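Long-range contacts in 5-formyl-3-hydroxy-2-methylpyridine 4-carboxylate 5-dehydrogenase (Mesorhizobium japonicum MAFF 303099, PDB 4OM8), which catalyses the NAD+-dependent oxidation of 5-formyl-3-hydroxy-2-methylpyridine-4-carboxylate in vitamin B6 degradation, and can also reduce the same aldehyde with NADH to 4-pyridoxic acid: residues A[109-114]-A[131-136]; A[149-154]-A[179-184]; A[2-7]-A[79-84]; A[19-24]-A[169-174]. All coordinates share one frame; numbering follows the deposited sequence.

Contact 1: residues A[109-114]-A[131-136]; sequences TIVASD and ERMVGM. With NAD (nicotinamide-adenine-dinucleotide), chain C.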
# COMPACT_ATOMS: atom_id res chain seq x y z
N THR A 109 -22.96 28.30 -7.65
CA THR A 109 -22.32 27.65 -6.52
C THR A 109 -21.96 26.21 -6.89
O THR A 109 -22.78 25.50 -7.44
CB THR A 109 -23.25 27.66 -5.29
OG1 THR A 109 -23.38 29.01 -4.83
CG2 THR A 109 -22.70 26.81 -4.16
N ILE A 110 -20.74 25.77 -6.60
CA ILE A 110 -20.40 24.38 -6.85
C ILE A 110 -20.92 23.53 -5.69
O ILE A 110 -20.81 23.91 -4.52
CB ILE A 110 -18.88 24.19 -7.05
CG1 ILE A 110 -18.47 24.90 -8.35
CG2 ILE A 110 -18.52 22.71 -7.12
CD1 ILE A 110 -17.00 24.94 -8.61
N VAL A 111 -21.53 22.40 -6.03
CA VAL A 111 -21.97 21.45 -5.02
C VAL A 111 -21.17 20.16 -5.20
O VAL A 111 -21.27 19.50 -6.23
CB VAL A 111 -23.46 21.15 -5.12
CG1 VAL A 111 -23.88 20.17 -4.05
CG2 VAL A 111 -24.24 22.46 -4.96
N ALA A 112 -20.35 19.83 -4.21
CA ALA A 112 -19.51 18.65 -4.27
C ALA A 112 -20.03 17.59 -3.32
O ALA A 112 -20.49 17.93 -2.23
CB ALA A 112 -18.08 19.00 -3.91
N SER A 113 -19.97 16.33 -3.72
CA SER A 113 -20.28 15.24 -2.81
C SER A 113 -19.02 14.52 -2.38
O SER A 113 -18.15 14.25 -3.21
CB SER A 113 -21.23 14.23 -3.45
OG SER A 113 -21.50 13.16 -2.55
N ASP A 114 -18.96 14.15 -1.10
CA ASP A 114 -17.89 13.33 -0.55
C ASP A 114 -18.18 11.83 -0.73
O ASP A 114 -17.43 11.00 -0.21
CB ASP A 114 -17.71 13.66 0.94
CG ASP A 114 -16.39 13.15 1.53
OD1 ASP A 114 -15.40 13.01 0.80
OD2 ASP A 114 -16.35 12.97 2.77
N GLU A 131 -24.35 20.76 -13.93
CA GLU A 131 -23.00 20.98 -14.41
C GLU A 131 -22.06 21.50 -13.32
O GLU A 131 -20.84 21.37 -13.46
CB GLU A 131 -22.98 21.95 -15.59
CG GLU A 131 -23.95 21.59 -16.70
CD GLU A 131 -25.34 22.15 -16.45
OE1 GLU A 131 -25.54 22.85 -15.43
OE2 GLU A 131 -26.22 21.91 -17.28
N ARG A 132 -22.61 22.08 -12.25
CA ARG A 132 -21.78 22.57 -11.15
C ARG A 132 -21.76 21.58 -9.98
O ARG A 132 -21.33 21.92 -8.87
CB ARG A 132 -22.25 23.96 -10.66
CG ARG A 132 -23.76 24.17 -10.44
CD ARG A 132 -24.35 23.37 -9.26
NE ARG A 132 -25.79 23.60 -9.18
CZ ARG A 132 -26.35 24.60 -8.50
NH1 ARG A 132 -25.60 25.43 -7.79
NH2 ARG A 132 -27.68 24.76 -8.52
N MET A 133 -22.23 20.35 -10.22
CA MET A 133 -22.10 19.30 -9.21
C MET A 133 -21.01 18.32 -9.62
O MET A 133 -20.88 17.95 -10.78
CB MET A 133 -23.41 18.54 -8.99
CG MET A 133 -23.20 17.31 -8.11
SD MET A 133 -24.71 16.56 -7.50
CE MET A 133 -25.18 17.73 -6.23
N VAL A 134 -20.21 17.92 -8.63
CA VAL A 134 -19.00 17.15 -8.87
C VAL A 134 -18.69 16.29 -7.66
O VAL A 134 -19.16 16.59 -6.55
CB VAL A 134 -17.82 18.13 -9.16
CG1 VAL A 134 -17.51 18.99 -7.93
CG2 VAL A 134 -16.57 17.40 -9.64
N GLY A 135 -17.92 15.23 -7.86
CA GLY A 135 -17.41 14.49 -6.72
C GLY A 135 -16.13 15.10 -6.20
O GLY A 135 -15.24 15.47 -6.98
N MET A 136 -16.05 15.26 -4.88
CA MET A 136 -14.83 15.70 -4.21
C MET A 136 -14.62 14.71 -3.08
O MET A 136 -15.18 14.86 -1.99
CB MET A 136 -14.95 17.13 -3.69
CG MET A 136 -13.69 17.70 -3.08
SD MET A 136 -14.08 19.24 -2.22
CE MET A 136 -12.43 19.91 -1.98
PA NAD C . -21.02 9.55 9.21
O1A NAD C . -22.17 8.56 9.31
O2A NAD C . -19.86 9.48 10.19
O5B NAD C . -21.65 11.03 9.28
C5B NAD C . -22.83 11.39 8.57
C4B NAD C . -23.39 12.65 9.20
O4B NAD C . -24.43 13.18 8.38
C3B NAD C . -23.99 12.36 10.58
O3B NAD C . -23.39 13.20 11.57
C2B NAD C . -25.47 12.66 10.40
O2B NAD C . -26.12 13.18 11.57
C1B NAD C . -25.44 13.68 9.28
N9A NAD C . -26.70 13.85 8.52
C8A NAD C . -27.61 12.91 8.21
N7A NAD C . -28.62 13.46 7.48
C5A NAD C . -28.34 14.76 7.32
C6A NAD C . -28.98 15.91 6.65
N6A NAD C . -30.16 15.78 5.99
N1A NAD C . -28.35 17.11 6.73
C2A NAD C . -27.19 17.26 7.39
N3A NAD C . -26.55 16.26 8.01
C4A NAD C . -27.08 15.01 8.01
O3 NAD C . -20.53 9.51 7.67
PN NAD C . -19.04 9.77 7.14
O1N NAD C . -18.19 8.54 7.39
O2N NAD C . -18.51 11.11 7.58
O5D NAD C . -19.29 9.85 5.56
C5D NAD C . -20.07 10.90 4.97
C4D NAD C . -19.97 10.75 3.45
O4D NAD C . -18.58 10.75 3.11
C3D NAD C . -20.53 9.43 2.95
O3D NAD C . -21.01 9.65 1.62
C2D NAD C . -19.31 8.52 2.87
O2D NAD C . -19.46 7.52 1.86
C1D NAD C . -18.22 9.51 2.49
N1N NAD C . -16.86 9.12 2.90
C2N NAD C . -16.62 8.42 4.03
C3N NAD C . -15.30 8.10 4.38
C7N NAD C . -14.96 7.28 5.60
O7N NAD C . -15.68 7.27 6.59
N7N NAD C . -13.85 6.56 5.55
C4N NAD C . -14.26 8.52 3.57
C5N NAD C . -14.54 9.25 2.43
C6N NAD C . -15.86 9.55 2.12

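Contact 2: residues A[149-154]-A[179-184]; sequences EVIAGE and KKDVPG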
# COMPACT_ATOMS: atom_id res chain seq x y z
N GLU A 149 -9.77 13.02 -4.53
CA GLU A 149 -10.22 12.72 -5.88
C GLU A 149 -11.28 13.72 -6.35
O GLU A 149 -12.20 14.04 -5.59
CB GLU A 149 -10.81 11.31 -5.96
CG GLU A 149 -9.79 10.19 -5.70
CD GLU A 149 -10.46 8.84 -5.71
OE1 GLU A 149 -11.29 8.60 -4.81
OE2 GLU A 149 -10.15 8.05 -6.61
N VAL A 150 -11.16 14.18 -7.59
CA VAL A 150 -12.14 15.07 -8.19
C VAL A 150 -12.80 14.34 -9.36
O VAL A 150 -12.10 13.92 -10.29
CB VAL A 150 -11.49 16.37 -8.68
CG1 VAL A 150 -12.56 17.33 -9.18
CG2 VAL A 150 -10.69 17.03 -7.54
N ILE A 151 -14.11 14.13 -9.29
CA ILE A 151 -14.79 13.27 -10.26
C ILE A 151 -15.99 13.91 -10.95
O ILE A 151 -17.02 14.15 -10.33
CB ILE A 151 -15.29 11.97 -9.61
CG1 ILE A 151 -14.22 11.37 -8.70
CG2 ILE A 151 -15.73 10.97 -10.69
CD1 ILE A 151 -14.45 11.61 -7.20
N ALA A 152 -15.88 14.12 -12.25
CA ALA A 152 -17.03 14.58 -13.01
C ALA A 152 -18.07 13.49 -13.20
O ALA A 152 -17.74 12.33 -13.50
CB ALA A 152 -16.58 15.09 -14.36
N GLY A 153 -19.34 13.85 -13.04
CA GLY A 153 -20.41 13.01 -13.54
C GLY A 153 -20.62 13.32 -15.02
O GLY A 153 -19.95 14.20 -15.58
N GLU A 154 -21.54 12.61 -15.66
CA GLU A 154 -21.76 12.77 -17.09
C GLU A 154 -22.09 14.21 -17.48
O GLU A 154 -21.73 14.66 -18.57
CB GLU A 154 -22.88 11.83 -17.55
CG GLU A 154 -23.10 11.82 -19.04
CD GLU A 154 -21.98 11.14 -19.81
OE1 GLU A 154 -21.17 10.43 -19.18
OE2 GLU A 154 -21.93 11.31 -21.04
N LYS A 179 -11.31 10.62 -14.53
CA LYS A 179 -11.83 11.07 -15.82
C LYS A 179 -13.05 10.30 -16.30
O LYS A 179 -13.63 10.65 -17.32
CB LYS A 179 -10.73 10.98 -16.88
CG LYS A 179 -9.56 11.91 -16.58
CD LYS A 179 -8.31 11.60 -17.40
CE LYS A 179 -8.31 12.30 -18.74
NZ LYS A 179 -7.03 12.02 -19.45
N LYS A 180 -13.44 9.27 -15.55
CA LYS A 180 -14.69 8.57 -15.80
C LYS A 180 -15.37 8.30 -14.46
O LYS A 180 -14.72 7.98 -13.47
CB LYS A 180 -14.45 7.26 -16.57
CG LYS A 180 -13.85 7.47 -17.96
CD LYS A 180 -13.70 6.16 -18.73
CE LYS A 180 -12.93 6.40 -20.03
NZ LYS A 180 -12.68 5.14 -20.78
N ASP A 181 -16.69 8.41 -14.46
CA ASP A 181 -17.49 8.18 -13.26
C ASP A 181 -17.71 6.68 -13.04
O ASP A 181 -18.84 6.18 -13.11
CB ASP A 181 -18.82 8.95 -13.43
CG ASP A 181 -19.71 8.93 -12.20
OD1 ASP A 181 -19.23 8.71 -11.07
OD2 ASP A 181 -20.92 9.17 -12.39
N VAL A 182 -16.63 5.95 -12.77
CA VAL A 182 -16.68 4.51 -12.56
C VAL A 182 -16.92 4.17 -11.09
O VAL A 182 -16.57 4.96 -10.21
CB VAL A 182 -15.38 3.82 -13.04
CG1 VAL A 182 -15.21 4.02 -14.53
CG2 VAL A 182 -14.16 4.35 -12.28
N PRO A 183 -17.53 3.00 -10.82
CA PRO A 183 -17.80 2.63 -9.43
C PRO A 183 -16.53 2.61 -8.59
O PRO A 183 -15.57 1.94 -8.96
CB PRO A 183 -18.41 1.22 -9.56
CG PRO A 183 -19.05 1.21 -10.92
CD PRO A 183 -18.12 2.05 -11.78
N GLY A 184 -16.52 3.34 -7.48
CA GLY A 184 -15.35 3.36 -6.61
C GLY A 184 -14.26 4.31 -7.08
O GLY A 184 -13.19 4.33 -6.49
O HOH W 1 -12.34 6.06 -4.59

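Contact 3: residues A[2-7]-A[79-84]; sequences IRNIAI and GADLVI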
# COMPACT_ATOMS: atom_id res chain seq x y z
N ILE A 2 -14.06 30.67 -5.26
CA ILE A 2 -14.44 30.01 -4.01
C ILE A 2 -13.72 30.60 -2.80
O ILE A 2 -12.51 30.41 -2.63
CB ILE A 2 -14.18 28.49 -4.06
CG1 ILE A 2 -15.02 27.86 -5.17
CG2 ILE A 2 -14.50 27.87 -2.72
CD1 ILE A 2 -14.63 26.41 -5.45
N ARG A 3 -14.48 31.30 -1.97
CA ARG A 3 -13.98 31.83 -0.70
C ARG A 3 -14.78 31.28 0.48
O ARG A 3 -14.26 31.13 1.58
CB ARG A 3 -14.06 33.37 -0.69
CG ARG A 3 -13.36 34.07 -1.83
CD ARG A 3 -11.85 33.92 -1.76
NE ARG A 3 -11.19 34.95 -2.55
CZ ARG A 3 -9.96 34.84 -3.06
NH1 ARG A 3 -9.25 33.73 -2.89
NH2 ARG A 3 -9.46 35.84 -3.78
N ASN A 4 -16.05 31.00 0.24
CA ASN A 4 -16.97 30.62 1.30
C ASN A 4 -17.46 29.20 1.08
O ASN A 4 -18.03 28.89 0.04
CB ASN A 4 -18.14 31.60 1.37
CG ASN A 4 -17.67 33.04 1.51
OD1 ASN A 4 -16.74 33.33 2.25
ND2 ASN A 4 -18.32 33.94 0.77
N ILE A 5 -17.22 28.35 2.07
CA ILE A 5 -17.55 26.94 1.96
C ILE A 5 -18.56 26.56 3.03
O ILE A 5 -18.44 26.97 4.19
CB ILE A 5 -16.29 26.07 2.07
CG1 ILE A 5 -15.32 26.44 0.94
CG2 ILE A 5 -16.67 24.58 2.05
CD1 ILE A 5 -14.00 25.68 0.97
N ALA A 6 -19.57 25.80 2.64
CA ALA A 6 -20.47 25.16 3.59
C ALA A 6 -20.23 23.66 3.54
O ALA A 6 -20.09 23.10 2.46
CB ALA A 6 -21.93 25.47 3.28
N ILE A 7 -20.18 23.03 4.71
CA ILE A 7 -20.15 21.58 4.81
C ILE A 7 -21.45 21.08 5.44
O ILE A 7 -21.86 21.56 6.51
CB ILE A 7 -18.93 21.09 5.64
CG1 ILE A 7 -17.64 21.50 4.93
CG2 ILE A 7 -18.99 19.58 5.83
CD1 ILE A 7 -16.38 21.35 5.75
N GLY A 79 -24.58 32.44 0.98
CA GLY A 79 -23.43 33.01 0.29
C GLY A 79 -22.34 32.00 -0.03
O GLY A 79 -21.22 32.39 -0.38
N ALA A 80 -22.65 30.72 0.07
CA ALA A 80 -21.62 29.71 -0.21
C ALA A 80 -21.21 29.72 -1.67
O ALA A 80 -22.06 29.85 -2.57
CB ALA A 80 -22.11 28.33 0.18
N ASP A 81 -19.90 29.59 -1.90
CA ASP A 81 -19.35 29.39 -3.24
C ASP A 81 -19.21 27.92 -3.55
O ASP A 81 -19.17 27.52 -4.71
CB ASP A 81 -18.00 30.08 -3.37
CG ASP A 81 -18.07 31.55 -3.06
OD1 ASP A 81 -18.99 32.22 -3.59
OD2 ASP A 81 -17.22 32.03 -2.29
N LEU A 82 -19.09 27.12 -2.49
CA LEU A 82 -18.95 25.67 -2.57
C LEU A 82 -19.70 25.08 -1.40
O LEU A 82 -19.50 25.52 -0.27
CB LEU A 82 -17.47 25.25 -2.54
CG LEU A 82 -17.17 23.77 -2.30
CD1 LEU A 82 -17.63 22.92 -3.48
CD2 LEU A 82 -15.67 23.54 -2.04
N VAL A 83 -20.60 24.14 -1.69
CA VAL A 83 -21.22 23.33 -0.64
C VAL A 83 -20.69 21.92 -0.80
O VAL A 83 -20.82 21.33 -1.87
CB VAL A 83 -22.75 23.32 -0.72
CG1 VAL A 83 -23.34 22.44 0.40
CG2 VAL A 83 -23.31 24.75 -0.65
N ILE A 84 -20.10 21.39 0.26
CA ILE A 84 -19.64 20.01 0.27
C ILE A 84 -20.67 19.20 1.02
O ILE A 84 -20.84 19.35 2.24
CB ILE A 84 -18.26 19.87 0.92
CG1 ILE A 84 -17.22 20.70 0.16
CG2 ILE A 84 -17.84 18.39 0.97
CD1 ILE A 84 -15.88 20.74 0.84

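Contact 4: residues A[19-24]-A[169-174]; sequences ARLARG and RSIGLL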
# COMPACT_ATOMS: atom_id res chain seq x y z
N ALA A 19 -11.60 21.89 9.44
CA ALA A 19 -10.34 22.45 9.94
C ALA A 19 -9.32 22.64 8.81
O ALA A 19 -8.66 23.67 8.73
CB ALA A 19 -9.78 21.56 11.02
N ARG A 20 -9.22 21.65 7.92
CA ARG A 20 -8.19 21.71 6.89
C ARG A 20 -8.49 22.79 5.88
O ARG A 20 -7.59 23.47 5.40
CB ARG A 20 -8.04 20.36 6.18
CG ARG A 20 -6.96 20.36 5.10
CD ARG A 20 -5.62 20.69 5.72
NE ARG A 20 -4.52 20.80 4.77
CZ ARG A 20 -4.19 21.92 4.13
NH1 ARG A 20 -4.90 23.03 4.32
NH2 ARG A 20 -3.15 21.93 3.31
N LEU A 21 -9.77 22.92 5.52
CA LEU A 21 -10.16 23.97 4.59
C LEU A 21 -9.95 25.36 5.20
O LEU A 21 -9.45 26.25 4.52
CB LEU A 21 -11.62 23.78 4.18
CG LEU A 21 -11.85 22.55 3.29
CD1 LEU A 21 -13.35 22.27 3.15
CD2 LEU A 21 -11.23 22.76 1.91
N ALA A 22 -10.31 25.53 6.46
CA ALA A 22 -10.10 26.82 7.10
C ALA A 22 -8.62 27.17 7.20
O ALA A 22 -8.24 28.33 7.08
CB ALA A 22 -10.72 26.84 8.48
N ARG A 23 -7.79 26.15 7.42
CA ARG A 23 -6.35 26.38 7.53
C ARG A 23 -5.79 26.89 6.19
O ARG A 23 -4.75 27.55 6.15
CB ARG A 23 -5.65 25.08 7.96
CG ARG A 23 -4.16 25.22 8.31
CD ARG A 23 -3.95 26.10 9.52
NE ARG A 23 -4.53 25.54 10.74
CZ ARG A 23 -3.83 24.95 11.70
NH1 ARG A 23 -2.52 24.83 11.58
NH2 ARG A 23 -4.44 24.47 12.77
N GLY A 24 -6.49 26.59 5.10
CA GLY A 24 -6.12 27.10 3.79
C GLY A 24 -6.59 28.53 3.53
O GLY A 24 -6.32 29.08 2.47
N ARG A 169 -5.30 22.34 -4.93
CA ARG A 169 -3.89 22.71 -5.09
C ARG A 169 -3.55 24.01 -4.36
O ARG A 169 -2.50 24.13 -3.73
CB ARG A 169 -3.57 22.83 -6.58
CG ARG A 169 -2.11 22.83 -6.96
CD ARG A 169 -1.99 22.96 -8.48
NE ARG A 169 -3.21 23.54 -9.03
CZ ARG A 169 -3.39 23.85 -10.31
NH1 ARG A 169 -2.42 23.64 -11.19
NH2 ARG A 169 -4.55 24.38 -10.71
N SER A 170 -4.45 24.99 -4.44
CA SER A 170 -4.18 26.30 -3.85
C SER A 170 -3.93 26.28 -2.35
O SER A 170 -3.28 27.18 -1.83
CB SER A 170 -5.32 27.28 -4.14
OG SER A 170 -6.43 27.05 -3.29
N ILE A 171 -4.46 25.28 -1.65
CA ILE A 171 -4.23 25.21 -0.22
C ILE A 171 -3.19 24.15 0.14
O ILE A 171 -3.01 23.83 1.31
CB ILE A 171 -5.54 24.96 0.56
CG1 ILE A 171 -6.17 23.62 0.17
CG2 ILE A 171 -6.54 26.11 0.33
CD1 ILE A 171 -7.39 23.27 1.02
N GLY A 172 -2.50 23.63 -0.86
CA GLY A 172 -1.37 22.75 -0.64
C GLY A 172 -1.68 21.27 -0.63
O GLY A 172 -0.87 20.46 -0.21
N LEU A 173 -2.88 20.91 -1.07
CA LEU A 173 -3.29 19.51 -1.11
C LEU A 173 -3.08 18.94 -2.51
O LEU A 173 -2.65 19.65 -3.42
CB LEU A 173 -4.74 19.37 -0.65
CG LEU A 173 -4.91 19.64 0.85
CD1 LEU A 173 -6.38 19.55 1.25
CD2 LEU A 173 -4.06 18.67 1.68
N LEU A 174 -3.35 17.65 -2.66
CA LEU A 174 -3.01 16.93 -3.88
C LEU A 174 -4.25 16.39 -4.56
O LEU A 174 -4.76 15.33 -4.20
CB LEU A 174 -2.04 15.79 -3.57
CG LEU A 174 -0.80 16.15 -2.75
CD1 LEU A 174 -0.04 14.89 -2.37
CD2 LEU A 174 0.10 17.07 -3.55
O HOH W 2 -0.96 20.08 2.99
O HOH W 3 -3.32 25.37 3.82

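Contact 1: residues A[109-114]-A[131-136]
R132 carries its CG between the backbone N and the carbonyl carbon (chi1 46°) and bends again at CD, which folds the side chain back toward T109. In the conformer described, its NH1 gives a hydrogen bond of 2.8 Å to T109 O; the oxygen lies in the guanidinium plane and is met on a lone pair in its own carbonyl plane. NH1 also bonds to G106 O and NE to S128 O, outside the two segments, which would hold the group so in that conformer. In M133, likewise one conformer of two, the chain runs out with CG anti to the backbone N and turns at the sulfur (chi3 -75°), laying CE 3.5 Å from V111 CG1. These residues belong to strands 110-113 and 133-136, parallel neighbours in the Rossmann-type NAD-binding domain, joined through helix 120-123 as a beta-alpha-beta unit. The backbone ladder runs V111 N to R132 O, V134 N to V111 O at 3.1 Å, S113 N to V134 O, and M136 N to S113 O at 2.9 Å. On the face opposite M133 and V111, A112 CB sits 3.7 Å from M136 CB, while V134 CG1 touches both I110 CG2 and A112 CB; helix 158-170 also packs against I110, V134 and M136. At the C-terminal end of strand 110-113 the ladder opens onto the cofactor. D114 O is 3.2 Å from C6N of the nicotinamide ring of NAD, and D114 OD2 is equally close to the ribose O4D. D114 OD1 accepts a hydrogen bond from W138 N.

Contact 2: residues A[149-154]-A[179-184]
I151 and D181 meet where strand 147-151 of the Rossmann-type sheet approaches the loop that runs from strand 174-178 to helix 187-203, beside H137, a residue inferred to be important for catalysis; residues 151-153 lie against the loop. No direct hydrogen bond joins segments 149-154 and 179-184, and little surface is buried between them; packing at one end and a water at the other hold them together. D181 is the centre of an inverse gamma turn, closed by a weak bond from V182 N to K180 O, and its CB points at the other segment, 3.5 Å from A152 O. Its CG stands anti to the backbone N (chi1 -174°), beside residues 151-153; OD1 lies 4.2 Å from I151 CG2 and OD2 4.0 Å from G153 CA. The side chains of I151 and D181 cross at about a right angle. Both carboxylate oxygens have polar partners near helix 120-123, OD1 with I120 N and OD2 with T121 OG1, so D181 ties the loop to that helix as well. K180 turns away from the strand, and its NZ bonds to R204 O of the second subunit. At the other end E149 accepts hydrogen bonds through OE2 from V186 N and E187 N and is bonded through OE1 to H137 ND1. A water bridges the segments there, donating to E149 OE1 at 2.8 Å and to G184 O at 2.7 Å.

Contact 3: residues A[2-7]-A[79-84]
I5, L82 and I84 form the apolar centre of this pairing, all on one face of the sheet. I5 and L82 lie side by side and point the same way, with I5 CD1 4.1 Å from L82 CD2, while I5 CG2 meets I84 CD1, the terminal methyl that I84 reaches across with. I2, just before the strand, adds CG2 against L82 CB at 4.0 Å. On the reverse face A6 CB packs against both A80 CB and V83 CG2, each 4.2 Å away. Parallel backbone bonds stitch the strands together: A6 N to L82 O, and I84 N to A6 O at 2.8 Å in a nearly straight line. Toward the start of the strands N4 O accepts twice, from D81 N at 2.8 Å and from L82 N at 3.3 Å. The polar edge is built on D81, whose CG is held beside its own backbone N (chi1 -57°), turned toward the amides of R3 and N4. Its OD2 takes hydrogen bonds from these two successive amides, R3 N at 2.9 Å and N4 N at 3.0 Å, which arrive on the anti side from opposite faces of the carboxylate plane. An alanine at D81 would probably leave the amides of R3 and N4 without this acceptor and set the turn before strand 4-8 freer to move. Strand 4-8 is the first of the Rossmann-type fold and is flanked on its other edge by strand 27-31. Helix 14-23 covers I7 and I84 through M17, whereas I2 and L82 pack on I164 of helix 158-170.

Contact 4: residues A[19-24]-A[169-174]
The R20 guanidinium is covered on one face by L173, with CD1 4.1 Å above the plane and offset toward the rim, and CD2 3.8 Å from NE. At its edge sits I171 O, which accepts a hydrogen bond of 2.8 Å from NH2, the oxygen lying 20° out of the guanidinium plane. A water in that plane accepts a second hydrogen bond from NH2 and donates to G172 O, and another water accepts from NH1 at 2.9 Å and donates to I171 O. Thus I171 O is gripped both directly and through water. R20 sends CG anti to the backbone N (chi1 -179°) and then bends at chi2, sliding past I171 and L173 in the opposite direction. An alanine at R20 would probably leave I171 O without its direct donor and L173 without the flat group it rests against. Next to the R20 bonds, I171 makes the apolar contacts: CG2 sits 3.6 Å from G24 CA, and CD1 reaches L21 CD2 at 4.0 Å. G24 has no side chain, and its CA and that of I171 lie 4.8 Å apart, with I171 CG2 close to where a CB would stand. L26 also touches I171, and L52 and I57 pack against R20. Two helix ends therefore meet, that of helix 14-23, which follows the first strand of the Rossmann-type fold, and that of helix 158-170, which G172 closes at positive phi as the C-prime residue of a Schellman motif.

How the contacts relate
From the N terminus, strand 4-8 leads into helix 14-23, and contact 3 closes the first loop where the chain returns at 79-84. Contact 1 follows in series as 131-136 comes back beside 109-114, and contact 2 in series after it. Contact 4 spans from 19-24 to 169-174: contact 1 lies wholly within that span, whereas contacts 2 and 3 cross it. Contacts 3, 1 and 2 reach successive parts of one sheet; A112 N bonds to V83 O between contacts 3 and 1, and G135 N probably to I151 O between contacts 1 and 2. L21 of contact 4 packs on I5, I7 and I84 of contact 3, joining the helix layer to the sheet.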